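HD domain protein (PDB 4LRL) binds deoxynucleoside triphosphates at catalytic and allosteric sites and probably hydrolyses them to deoxynucleosides and triphosphate through a metal-bearing HD domain. Local coordinates at residues C[27-31]-C[171-175]; C[32-38]-C[50-56]; C[125-130]-C[179-183]. One frame throughout, in Å; residues are numbered along the deposited sequence.

Near the start of the modelled chain, 27-31 ends in a short 3-10 turn, and interaction 1 ties it to residues 171-175 on helix 167-175, closing a loop across much of the HD domain. Nested inside is interaction 2, in which 32-38 pairs with 50-56 and closes the hairpin that runs into helix 53-60. Interaction 3 opens after it, joining 125-130 on helix 124-133 to 179-183 on helix 179-187, and so crosses interaction 1. All three touch: Val54 of interaction 2 packs on Tyr29, Val175 and Cys129. Leu125 lies against Lys30, and Phe179 against Leu172. Together they bind the N-terminal hairpin to the helices of the HD domain.

Interaction 1 of 3, residues C[27-31]-C[171-175]; sequences IPYKE and ILNRV
Ile171 meets Tyr29 at the edge of its ring. Its CG2 methyl lies 3.4 Å from Tyr29 OH, and its backbone O is 3.3 Å from Tyr29 CE2, near the ring plane. The phenol oxygen has its polar partner in Asp57 of helix 53-60, to which it is hydrogen-bonded.

Arg174 supplies the main partner of the ring. Its CG stands anti to the backbone N (chi1 -169°) and the chain runs extended to NE, which carries the guanidinium over one face of Tyr29. The two flat groups are stacked, with planes 6° apart and centres 4.0 Å apart. This is also a cation-pi contact: Arg174 CZ lies over the face, closest to Tyr29 CE1 at 3.6 Å. The methylene before it adds a CH-pi contact, with Arg174 CD 3.9 Å from the centroid of the Tyr29 ring.

Val175 closes the ring edge on the CD2 side. Its CG2 is 3.9 Å from Tyr29 CD2, and its CG1 is 3.8 Å from Lys30 CB. The rest of the Lys30 chain leads away from the helix. One water bridges the backbones: it accepts from Lys30 N and donates to Val175 O, at 2.9 Å from each of these two atoms. Val54 of helix 53-60 also packs on both Tyr29 and Val175.

The direct contact is thus made by a ring rather than by direct polar bonds. The stack on one face and the helix backbone at the edge restrict the turning of the ring, and the bond to Asp57 holds its hydroxyl end. The positive charge of Arg174 is probably eased by the pi electrons of Tyr29, at a contact lying near the protein surface.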
loop_
_atom_site.group_PDB
_atom_site.type_symbol
_atom_site.label_atom_id
_atom_site.label_comp_id
_atom_site.label_asym_id
_atom_site.label_seq_id
_atom_site.Cartn_x
_atom_site.Cartn_y
_atom_site.Cartn_z
ATOM N N ILE C 27 -11.100 42.676 10.476
ATOM C CA ILE C 27 -10.626 42.382 9.127
ATOM C C ILE C 27 -11.823 41.955 8.267
ATOM O O ILE C 27 -12.694 41.218 8.742
ATOM C CB ILE C 27 -9.544 41.257 9.132
ATOM C CG1 ILE C 27 -8.478 41.504 10.210
ATOM C CG2 ILE C 27 -8.887 41.105 7.759
ATOM C CD1 ILE C 27 -8.693 40.698 11.492
ATOM N N PRO C 28 -11.883 42.433 7.006
ATOM C CA PRO C 28 -12.947 42.009 6.088
ATOM C C PRO C 28 -13.062 40.490 5.948
ATOM O O PRO C 28 -12.048 39.787 5.882
ATOM C CB PRO C 28 -12.532 42.652 4.764
ATOM C CG PRO C 28 -11.861 43.932 5.198
ATOM C CD PRO C 28 -11.095 43.551 6.444
ATOM N N TYR C 29 -14.304 40.012 5.904
ATOM C CA TYR C 29 -14.633 38.584 5.892
ATOM C C TYR C 29 -13.841 37.762 4.865
ATOM O O TYR C 29 -13.347 36.677 5.180
ATOM C CB TYR C 29 -16.143 38.417 5.678
ATOM C CG TYR C 29 -16.697 37.037 5.967
ATOM C CD1 TYR C 29 -16.416 36.381 7.172
ATOM C CD2 TYR C 29 -17.536 36.401 5.051
ATOM C CE1 TYR C 29 -16.940 35.115 7.441
ATOM C CE2 TYR C 29 -18.066 35.139 5.313
ATOM C CZ TYR C 29 -17.761 34.504 6.506
ATOM O OH TYR C 29 -18.283 33.267 6.760
ATOM N N LYS C 30 -13.718 38.295 3.651
ATOM C CA LYS C 30 -12.995 37.648 2.553
ATOM C C LYS C 30 -11.525 37.377 2.898
ATOM O O LYS C 30 -10.919 36.427 2.386
ATOM C CB LYS C 30 -13.135 38.508 1.283
ATOM C CG LYS C 30 -12.068 38.344 0.208
ATOM C CD LYS C 30 -12.011 39.614 -0.635
ATOM C CE LYS C 30 -10.575 40.086 -0.851
ATOM N NZ LYS C 30 -10.484 41.579 -0.968
ATOM N N GLU C 31 -10.972 38.205 3.784
ATOM C CA GLU C 31 -9.568 38.117 4.183
ATOM C C GLU C 31 -9.359 37.381 5.508
ATOM O O GLU C 31 -8.222 37.136 5.909
ATOM C CB GLU C 31 -8.966 39.517 4.290
ATOM C CG GLU C 31 -8.831 40.267 2.979
ATOM C CD GLU C 31 -8.454 41.723 3.196
ATOM O OE1 GLU C 31 -7.300 42.086 2.891
ATOM O OE2 GLU C 31 -9.302 42.504 3.687
ATOM N N ILE C 171 -23.373 33.147 4.005
ATOM C CA ILE C 171 -21.926 33.155 4.168
ATOM C C ILE C 171 -21.259 33.819 2.953
ATOM O O ILE C 171 -20.412 34.704 3.094
ATOM C CB ILE C 171 -21.394 31.716 4.381
ATOM C CG1 ILE C 171 -21.864 31.188 5.746
ATOM C CG2 ILE C 171 -19.858 31.661 4.260
ATOM C CD1 ILE C 171 -21.910 29.668 5.853
ATOM N N LEU C 172 -21.664 33.386 1.766
ATOM C CA LEU C 172 -21.097 33.878 0.528
ATOM C C LEU C 172 -21.418 35.353 0.277
ATOM O O LEU C 172 -20.550 36.120 -0.129
ATOM C CB LEU C 172 -21.558 33.004 -0.644
ATOM C CG LEU C 172 -21.106 31.535 -0.652
ATOM C CD1 LEU C 172 -21.757 30.804 -1.815
ATOM C CD2 LEU C 172 -19.579 31.368 -0.697
ATOM N N ASN C 173 -22.664 35.737 0.528
ATOM C CA ASN C 173 -23.111 37.119 0.354
ATOM C C ASN C 173 -22.473 38.049 1.391
ATOM O O ASN C 173 -22.309 39.238 1.151
ATOM C CB ASN C 173 -24.638 37.176 0.414
ATOM C CG ASN C 173 -25.184 38.582 0.316
ATOM O OD1 ASN C 173 -25.212 39.188 -0.758
ATOM N ND2 ASN C 173 -25.645 39.102 1.441
ATOM N N ARG C 174 -22.100 37.482 2.533
ATOM C CA ARG C 174 -21.325 38.182 3.544
ATOM C C ARG C 174 -19.893 38.444 3.061
ATOM O O ARG C 174 -19.261 39.402 3.507
ATOM C CB ARG C 174 -21.324 37.381 4.847
ATOM C CG ARG C 174 -20.774 38.103 6.056
ATOM C CD ARG C 174 -20.712 37.167 7.246
ATOM N NE ARG C 174 -19.801 37.660 8.278
ATOM C CZ ARG C 174 -19.437 36.958 9.350
ATOM N NH1 ARG C 174 -19.906 35.729 9.538
ATOM N NH2 ARG C 174 -18.602 37.487 10.236
ATOM N N VAL C 175 -19.383 37.612 2.151
ATOM C CA VAL C 175 -18.096 37.905 1.501
ATOM C C VAL C 175 -18.220 39.227 0.744
ATOM O O VAL C 175 -17.458 40.168 0.980
ATOM C CB VAL C 175 -17.644 36.783 0.526
ATOM C CG1 VAL C 175 -16.362 37.187 -0.208
ATOM C CG2 VAL C 175 -17.454 35.452 1.256
HETATM O O HOH W 1 -15.125 40.615 2.632
#

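Interaction 2 of 3, residues C[32-38]-C[50-56]; sequences QRLPIEK and VQHQVIL. With DGT (2'-deoxyguanosine-5'-triphosphate), chain O.
Leu34 reaches across the hairpin to Val50 and on to Leu56 of helix 53-60. Its CD1 is 3.8 Å from Val50 CG1. Its CD2 is 3.7 Å from Leu56 CD2, where the two side chains cross at about a right angle. Gln53 also crosses Leu34, while its NE2 bonds to Asp57.

Gln32 and Gln53 run alongside each other in the same direction, their amide planes 85° apart. Gln32 OE1 rests against aliphatic carbon, Gln53 CG. Arg33 and His52 form the antiparallel non-hydrogen-bonded pair. The bend of Arg33 at chi2 (82°) brings its guanidinium beside the imidazole, with His52 NE2 above one guanidinium face and the planes 42° apart. Glu37 and Gln51 also run alongside; the carboxylate's salt bridge is to Arg233 of the second subunit.

The backbone joins these pairs. Leu34 N gives a bond of 2.6 Å to Gln51 O. Lys38 and Val50 are a hydrogen-bonded pair, bonded both ways. Gln32 O takes Gln53 N at 3.0 Å, beside the N-cap residue His52, and a water at 2.6 Å.

Lys38 crosses Leu56, with its CD 3.5 Å from Leu56 CD1. Its NZ bonds to DGT O2G at 2.6 Å and to DGT O1B at 3.0 Å. Asn60, Gln65 and Arg68, with Arg350 and Lys354 of the third subunit, also bind this dGTP. The paired strand and Leu56 thus hold the lysine stem, and its charge probably offsets that of the beta and gamma phosphates in a nucleotide site shared between subunits.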
loop_
_atom_site.group_PDB
_atom_site.type_symbol
_atom_site.label_atom_id
_atom_site.label_comp_id
_atom_site.label_asym_id
_atom_site.label_seq_id
_atom_site.Cartn_x
_atom_site.Cartn_y
_atom_site.Cartn_z
ATOM N N GLN C 32 -10.449 37.025 6.183
ATOM C CA GLN C 32 -10.366 36.426 7.517
ATOM C C GLN C 32 -9.702 35.052 7.526
ATOM O O GLN C 32 -10.207 34.097 6.936
ATOM C CB GLN C 32 -11.743 36.359 8.181
ATOM C CG GLN C 32 -12.211 37.678 8.765
ATOM C CD GLN C 32 -13.276 37.512 9.836
ATOM O OE1 GLN C 32 -13.445 36.434 10.412
ATOM N NE2 GLN C 32 -13.996 38.589 10.115
ATOM N N ARG C 33 -8.554 34.987 8.195
ATOM C CA ARG C 33 -7.815 33.745 8.401
ATOM C C ARG C 33 -8.070 33.214 9.804
ATOM O O ARG C 33 -8.258 33.991 10.737
ATOM C CB ARG C 33 -6.312 33.971 8.197
ATOM C CG ARG C 33 -5.748 33.407 6.900
ATOM C CD ARG C 33 -5.981 34.334 5.718
ATOM N NE ARG C 33 -5.541 33.736 4.454
ATOM C CZ ARG C 33 -5.519 34.374 3.285
ATOM N NH1 ARG C 33 -5.912 35.642 3.205
ATOM N NH2 ARG C 33 -5.104 33.747 2.191
ATOM N N LEU C 34 -8.082 31.891 9.947
ATOM C CA LEU C 34 -8.267 31.256 11.247
ATOM C C LEU C 34 -7.007 31.421 12.085
ATOM O O LEU C 34 -5.901 31.351 11.536
ATOM C CB LEU C 34 -8.591 29.769 11.084
ATOM C CG LEU C 34 -9.935 29.396 10.452
ATOM C CD1 LEU C 34 -9.959 27.921 10.096
ATOM C CD2 LEU C 34 -11.097 29.754 11.373
ATOM N N PRO C 35 -7.163 31.655 13.413
ATOM C CA PRO C 35 -5.991 31.795 14.295
ATOM C C PRO C 35 -4.979 30.679 14.026
ATOM O O PRO C 35 -3.821 30.958 13.691
ATOM C CB PRO C 35 -6.589 31.664 15.704
ATOM C CG PRO C 35 -7.988 32.161 15.564
ATOM C CD PRO C 35 -8.433 31.800 14.157
ATOM N N ILE C 36 -5.431 29.430 14.142
ATOM C CA ILE C 36 -4.615 28.275 13.779
ATOM C C ILE C 36 -5.283 27.451 12.683
ATOM O O ILE C 36 -6.504 27.218 12.712
ATOM C CB ILE C 36 -4.250 27.388 15.005
ATOM C CG1 ILE C 36 -5.499 26.952 15.791
ATOM C CG2 ILE C 36 -3.277 28.126 15.925
ATOM C CD1 ILE C 36 -5.947 25.520 15.534
ATOM N N GLU C 37 -4.472 27.034 11.713
ATOM C CA GLU C 37 -4.893 26.110 10.669
ATOM C C GLU C 37 -5.691 24.940 11.254
ATOM O O GLU C 37 -5.261 24.312 12.227
ATOM C CB GLU C 37 -3.665 25.589 9.936
ATOM C CG GLU C 37 -3.950 24.514 8.916
ATOM C CD GLU C 37 -2.709 24.114 8.153
ATOM O OE1 GLU C 37 -2.659 24.394 6.938
ATOM O OE2 GLU C 37 -1.782 23.544 8.769
ATOM N N LYS C 38 -6.853 24.669 10.667
ATOM C CA LYS C 38 -7.694 23.558 11.106
ATOM C C LYS C 38 -7.559 22.359 10.176
ATOM O O LYS C 38 -7.921 22.422 9.001
ATOM C CB LYS C 38 -9.158 23.984 11.202
ATOM C CG LYS C 38 -10.021 23.040 12.019
ATOM C CD LYS C 38 -11.428 23.565 12.103
ATOM C CE LYS C 38 -12.094 23.139 13.382
ATOM N NZ LYS C 38 -11.460 23.780 14.578
ATOM N N VAL C 50 -7.643 23.785 6.424
ATOM C CA VAL C 50 -8.532 24.946 6.354
ATOM C C VAL C 50 -7.927 26.153 7.076
ATOM O O VAL C 50 -7.655 26.084 8.284
ATOM C CB VAL C 50 -9.930 24.619 6.938
ATOM C CG1 VAL C 50 -10.830 25.868 6.970
ATOM C CG2 VAL C 50 -10.594 23.491 6.149
ATOM N N GLN C 51 -7.712 27.241 6.322
ATOM C CA GLN C 51 -7.176 28.511 6.852
ATOM C C GLN C 51 -8.181 29.659 6.849
ATOM O O GLN C 51 -8.065 30.577 7.654
ATOM C CB GLN C 51 -5.953 28.986 6.060
ATOM C CG GLN C 51 -4.700 28.168 6.244
ATOM C CD GLN C 51 -4.479 27.226 5.087
ATOM O OE1 GLN C 51 -3.875 27.595 4.076
ATOM N NE2 GLN C 51 -4.977 26.004 5.219
ATOM N N HIS C 52 -9.137 29.631 5.922
ATOM C CA HIS C 52 -10.096 30.726 5.780
ATOM C C HIS C 52 -11.333 30.509 6.639
ATOM O O HIS C 52 -11.888 29.408 6.673
ATOM C CB HIS C 52 -10.525 30.885 4.319
ATOM C CG HIS C 52 -9.408 31.247 3.392
ATOM N ND1 HIS C 52 -8.605 30.302 2.782
ATOM C CD2 HIS C 52 -8.962 32.453 2.964
ATOM C CE1 HIS C 52 -7.713 30.911 2.021
ATOM N NE2 HIS C 52 -7.907 32.217 2.115
ATOM N N GLN C 53 -11.765 31.572 7.315
ATOM C CA GLN C 53 -13.023 31.581 8.060
ATOM C C GLN C 53 -14.219 31.255 7.155
ATOM O O GLN C 53 -15.136 30.546 7.560
ATOM C CB GLN C 53 -13.217 32.944 8.744
ATOM C CG GLN C 53 -14.371 33.010 9.736
ATOM C CD GLN C 53 -14.171 32.091 10.940
ATOM O OE1 GLN C 53 -13.297 32.323 11.777
ATOM N NE2 GLN C 53 -14.994 31.051 11.033
ATOM N N VAL C 54 -14.202 31.769 5.929
ATOM C CA VAL C 54 -15.272 31.520 4.969
ATOM C C VAL C 54 -15.429 30.016 4.693
ATOM O O VAL C 54 -16.549 29.498 4.661
ATOM C CB VAL C 54 -15.032 32.292 3.645
ATOM C CG1 VAL C 54 -15.997 31.844 2.554
ATOM C CG2 VAL C 54 -15.151 33.789 3.876
ATOM N N ILE C 55 -14.298 29.329 4.507
ATOM C CA ILE C 55 -14.284 27.901 4.219
ATOM C C ILE C 55 -14.781 27.100 5.425
ATOM O O ILE C 55 -15.614 26.206 5.269
ATOM C CB ILE C 55 -12.875 27.422 3.767
ATOM C CG1 ILE C 55 -12.414 28.181 2.511
ATOM C CG2 ILE C 55 -12.843 25.897 3.568
ATOM C CD1 ILE C 55 -13.327 28.051 1.285
ATOM N N LEU C 56 -14.291 27.435 6.620
ATOM C CA LEU C 56 -14.735 26.756 7.830
ATOM C C LEU C 56 -16.245 26.899 8.015
ATOM O O LEU C 56 -16.938 25.921 8.328
ATOM C CB LEU C 56 -13.992 27.264 9.066
ATOM C CG LEU C 56 -14.395 26.574 10.380
ATOM C CD1 LEU C 56 -14.072 25.088 10.352
ATOM C CD2 LEU C 56 -13.761 27.236 11.578
HETATM P PG DGT O . -13.248 24.886 17.646
HETATM O O1G DGT O . -14.214 25.864 18.285
HETATM O O2G DGT O . -13.300 24.841 16.136
HETATM O O3G DGT O . -11.851 24.969 18.231
HETATM O O3B DGT O . -13.831 23.447 18.088
HETATM P PB DGT O . -12.896 22.135 18.124
HETATM O O1B DGT O . -11.703 22.345 17.229
HETATM O O2B DGT O . -12.682 21.753 19.572
HETATM O O3A DGT O . -13.878 21.010 17.499
HETATM P PA DGT O . -14.489 21.051 16.010
HETATM O O1A DGT O . -13.954 22.206 15.222
HETATM O O2A DGT O . -15.983 20.875 16.107
HETATM O "O5'" DGT O . -13.870 19.702 15.385
HETATM C "C5'" DGT O . -12.506 19.348 15.619
HETATM C "C4'" DGT O . -12.132 18.103 14.823
HETATM O "O4'" DGT O . -13.254 17.631 14.078
HETATM C "C3'" DGT O . -11.036 18.411 13.815
HETATM O "O3'" DGT O . -9.991 17.432 13.942
HETATM C "C2'" DGT O . -11.692 18.320 12.447
HETATM C "C1'" DGT O . -12.865 17.391 12.724
HETATM N N9 DGT O . -14.035 17.565 11.824
HETATM C C8 DGT O . -14.507 16.620 10.995
HETATM N N7 DGT O . -15.594 17.051 10.312
HETATM C C5 DGT O . -15.830 18.305 10.713
HETATM C C6 DGT O . -16.829 19.340 10.387
HETATM O O6 DGT O . -17.726 19.099 9.551
HETATM N N1 DGT O . -16.734 20.519 11.020
HETATM C C2 DGT O . -15.771 20.784 11.931
HETATM N N2 DGT O . -15.741 21.997 12.525
HETATM N N3 DGT O . -14.821 19.874 12.279
HETATM C C4 DGT O . -14.803 18.642 11.709
HETATM O O HOH W 2 -11.915 34.002 4.958
#

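Interaction 3 of 3, residues C[125-130]-C[179-183]; sequences LITLCA and FPEKV
The axes of the helical segments 125-130 and 179-183 cross at -63° and come within 10.1 Å of each other, with Ala130 and Val183 nearest in the backbone.

Phe179, at the start of helix 179-187, lays its ring against helix 124-133. Its CG is anti to the backbone N (chi1 -159°), which sends the ring over to the other helix. There it meets the backbone as well as side chains: Phe179 CZ is 3.7 Å from Ile126 CA. The neighbouring ring atom Phe179 CE1 is 3.8 Å from Ile126 CB. Leu125 crosses the ring at about a right angle, through its CG. The sulfur of Cys129 comes to the ring edge, close to the ring plane, with Cys129 SG 4.0 Å from Phe179 CE2. This is a sulfur-aromatic contact of the edge type.

Ile126 extends past the phenyl group toward the next turn. Its CD1 touches both the backbone and the side chain of Lys182, lying 3.7 Å from Lys182 CB. The lysine chain then leads away, and its NZ forms a salt bridge with Asp178. Val183 and Ile126 pass alongside one another, running opposite ways. The CG2 methyl of Val183 touches both Ile126 CG1 and Cys129 CB, at 4.1 Å from the latter. Its other methyl, CG1, faces the backbone at Ala130.

The packing is apolar and buried. Leu172 of helix 167-175 touches both Phe179 and Cys129, while Val54, Ile55 and Leu58 of helix 53-60 also reach the cysteine. Ala130 packs on Ile200.

Such crossed helices belong to the all-helical core of the HD domain. Helix 124-133 leads directly to His134 and Asp135, which bind nickel here together with His90 and Asp207. The His134-Asp135 doublet is the one that gives the HD family its name.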
loop_
_atom_site.group_PDB
_atom_site.type_symbol
_atom_site.label_atom_id
_atom_site.label_comp_id
_atom_site.label_asym_id
_atom_site.label_seq_id
_atom_site.Cartn_x
_atom_site.Cartn_y
_atom_site.Cartn_z
ATOM N N LEU C 125 -9.976 32.327 -3.207
ATOM C CA LEU C 125 -11.143 32.129 -2.343
ATOM C C LEU C 125 -12.386 31.655 -3.097
ATOM O O LEU C 125 -13.047 30.722 -2.658
ATOM C CB LEU C 125 -11.444 33.373 -1.507
ATOM C CG LEU C 125 -12.653 33.270 -0.567
ATOM C CD1 LEU C 125 -12.590 32.029 0.359
ATOM C CD2 LEU C 125 -12.805 34.555 0.235
ATOM N N ILE C 126 -12.688 32.288 -4.226
ATOM C CA ILE C 126 -13.795 31.856 -5.077
ATOM C C ILE C 126 -13.593 30.433 -5.620
ATOM O O ILE C 126 -14.555 29.678 -5.775
ATOM C CB ILE C 126 -14.072 32.862 -6.245
ATOM C CG1 ILE C 126 -15.337 32.454 -7.014
ATOM C CG2 ILE C 126 -12.874 32.980 -7.179
ATOM C CD1 ILE C 126 -15.668 33.339 -8.204
ATOM N N THR C 127 -12.341 30.077 -5.902
ATOM C CA THR C 127 -12.029 28.763 -6.437
ATOM C C THR C 127 -12.218 27.687 -5.354
ATOM O O THR C 127 -12.730 26.596 -5.640
ATOM C CB THR C 127 -10.609 28.712 -7.038
ATOM O OG1 THR C 127 -10.432 29.795 -7.965
ATOM C CG2 THR C 127 -10.380 27.407 -7.776
ATOM N N LEU C 128 -11.821 28.008 -4.121
ATOM C CA LEU C 128 -11.983 27.091 -2.996
ATOM C C LEU C 128 -13.457 26.911 -2.666
ATOM O O LEU C 128 -13.914 25.798 -2.392
ATOM C CB LEU C 128 -11.204 27.581 -1.771
ATOM C CG LEU C 128 -9.684 27.595 -1.903
ATOM C CD1 LEU C 128 -9.001 28.209 -0.680
ATOM C CD2 LEU C 128 -9.179 26.190 -2.173
ATOM N N CYS C 129 -14.203 28.012 -2.716
ATOM C CA CYS C 129 -15.639 27.959 -2.471
ATOM C C CYS C 129 -16.340 27.075 -3.501
ATOM O O CYS C 129 -17.064 26.150 -3.133
ATOM C CB CYS C 129 -16.232 29.367 -2.436
ATOM S SG CYS C 129 -15.764 30.270 -0.951
ATOM N N ALA C 130 -16.096 27.337 -4.781
ATOM C CA ALA C 130 -16.653 26.496 -5.852
ATOM C C ALA C 130 -16.263 25.022 -5.729
ATOM O O ALA C 130 -17.080 24.148 -6.007
ATOM C CB ALA C 130 -16.290 27.026 -7.204
ATOM N N PHE C 179 -20.742 38.033 -4.635
ATOM C CA PHE C 179 -19.969 36.799 -4.501
ATOM C C PHE C 179 -20.759 35.514 -4.782
ATOM O O PHE C 179 -20.234 34.612 -5.442
ATOM C CB PHE C 179 -19.275 36.728 -3.137
ATOM C CG PHE C 179 -18.113 35.785 -3.103
ATOM C CD1 PHE C 179 -16.949 36.070 -3.810
ATOM C CD2 PHE C 179 -18.175 34.617 -2.356
ATOM C CE1 PHE C 179 -15.867 35.196 -3.782
ATOM C CE2 PHE C 179 -17.101 33.740 -2.313
ATOM C CZ PHE C 179 -15.945 34.023 -3.029
ATOM N N PRO C 180 -22.016 35.422 -4.289
ATOM C CA PRO C 180 -22.810 34.220 -4.563
ATOM C C PRO C 180 -22.967 33.916 -6.055
ATOM O O PRO C 180 -22.754 32.769 -6.464
ATOM C CB PRO C 180 -24.168 34.547 -3.935
ATOM C CG PRO C 180 -23.853 35.517 -2.861
ATOM C CD PRO C 180 -22.744 36.359 -3.410
ATOM N N GLU C 181 -23.313 34.936 -6.851
ATOM C CA GLU C 181 -23.470 34.798 -8.302
ATOM C C GLU C 181 -22.167 34.307 -8.930
ATOM O O GLU C 181 -22.161 33.409 -9.772
ATOM C CB GLU C 181 -23.912 36.137 -8.913
ATOM C CG GLU C 181 -24.036 36.165 -10.435
ATOM C CD GLU C 181 -22.800 36.735 -11.121
ATOM O OE1 GLU C 181 -22.157 37.645 -10.546
ATOM O OE2 GLU C 181 -22.481 36.280 -12.240
ATOM N N LYS C 182 -21.059 34.906 -8.505
ATOM C CA LYS C 182 -19.734 34.520 -8.999
ATOM C C LYS C 182 -19.386 33.059 -8.679
ATOM O O LYS C 182 -18.909 32.334 -9.552
ATOM C CB LYS C 182 -18.658 35.475 -8.475
ATOM C CG LYS C 182 -18.833 36.925 -8.930
ATOM C CD LYS C 182 -17.632 37.786 -8.559
ATOM C CE LYS C 182 -17.653 39.087 -9.337
ATOM N NZ LYS C 182 -16.548 40.019 -8.947
ATOM N N VAL C 183 -19.632 32.616 -7.446
ATOM C CA VAL C 183 -19.397 31.206 -7.086
ATOM C C VAL C 183 -20.210 30.256 -7.988
ATOM O O VAL C 183 -19.694 29.246 -8.469
ATOM C CB VAL C 183 -19.695 30.922 -5.588
ATOM C CG1 VAL C 183 -19.615 29.430 -5.282
ATOM C CG2 VAL C 183 -18.738 31.694 -4.694
#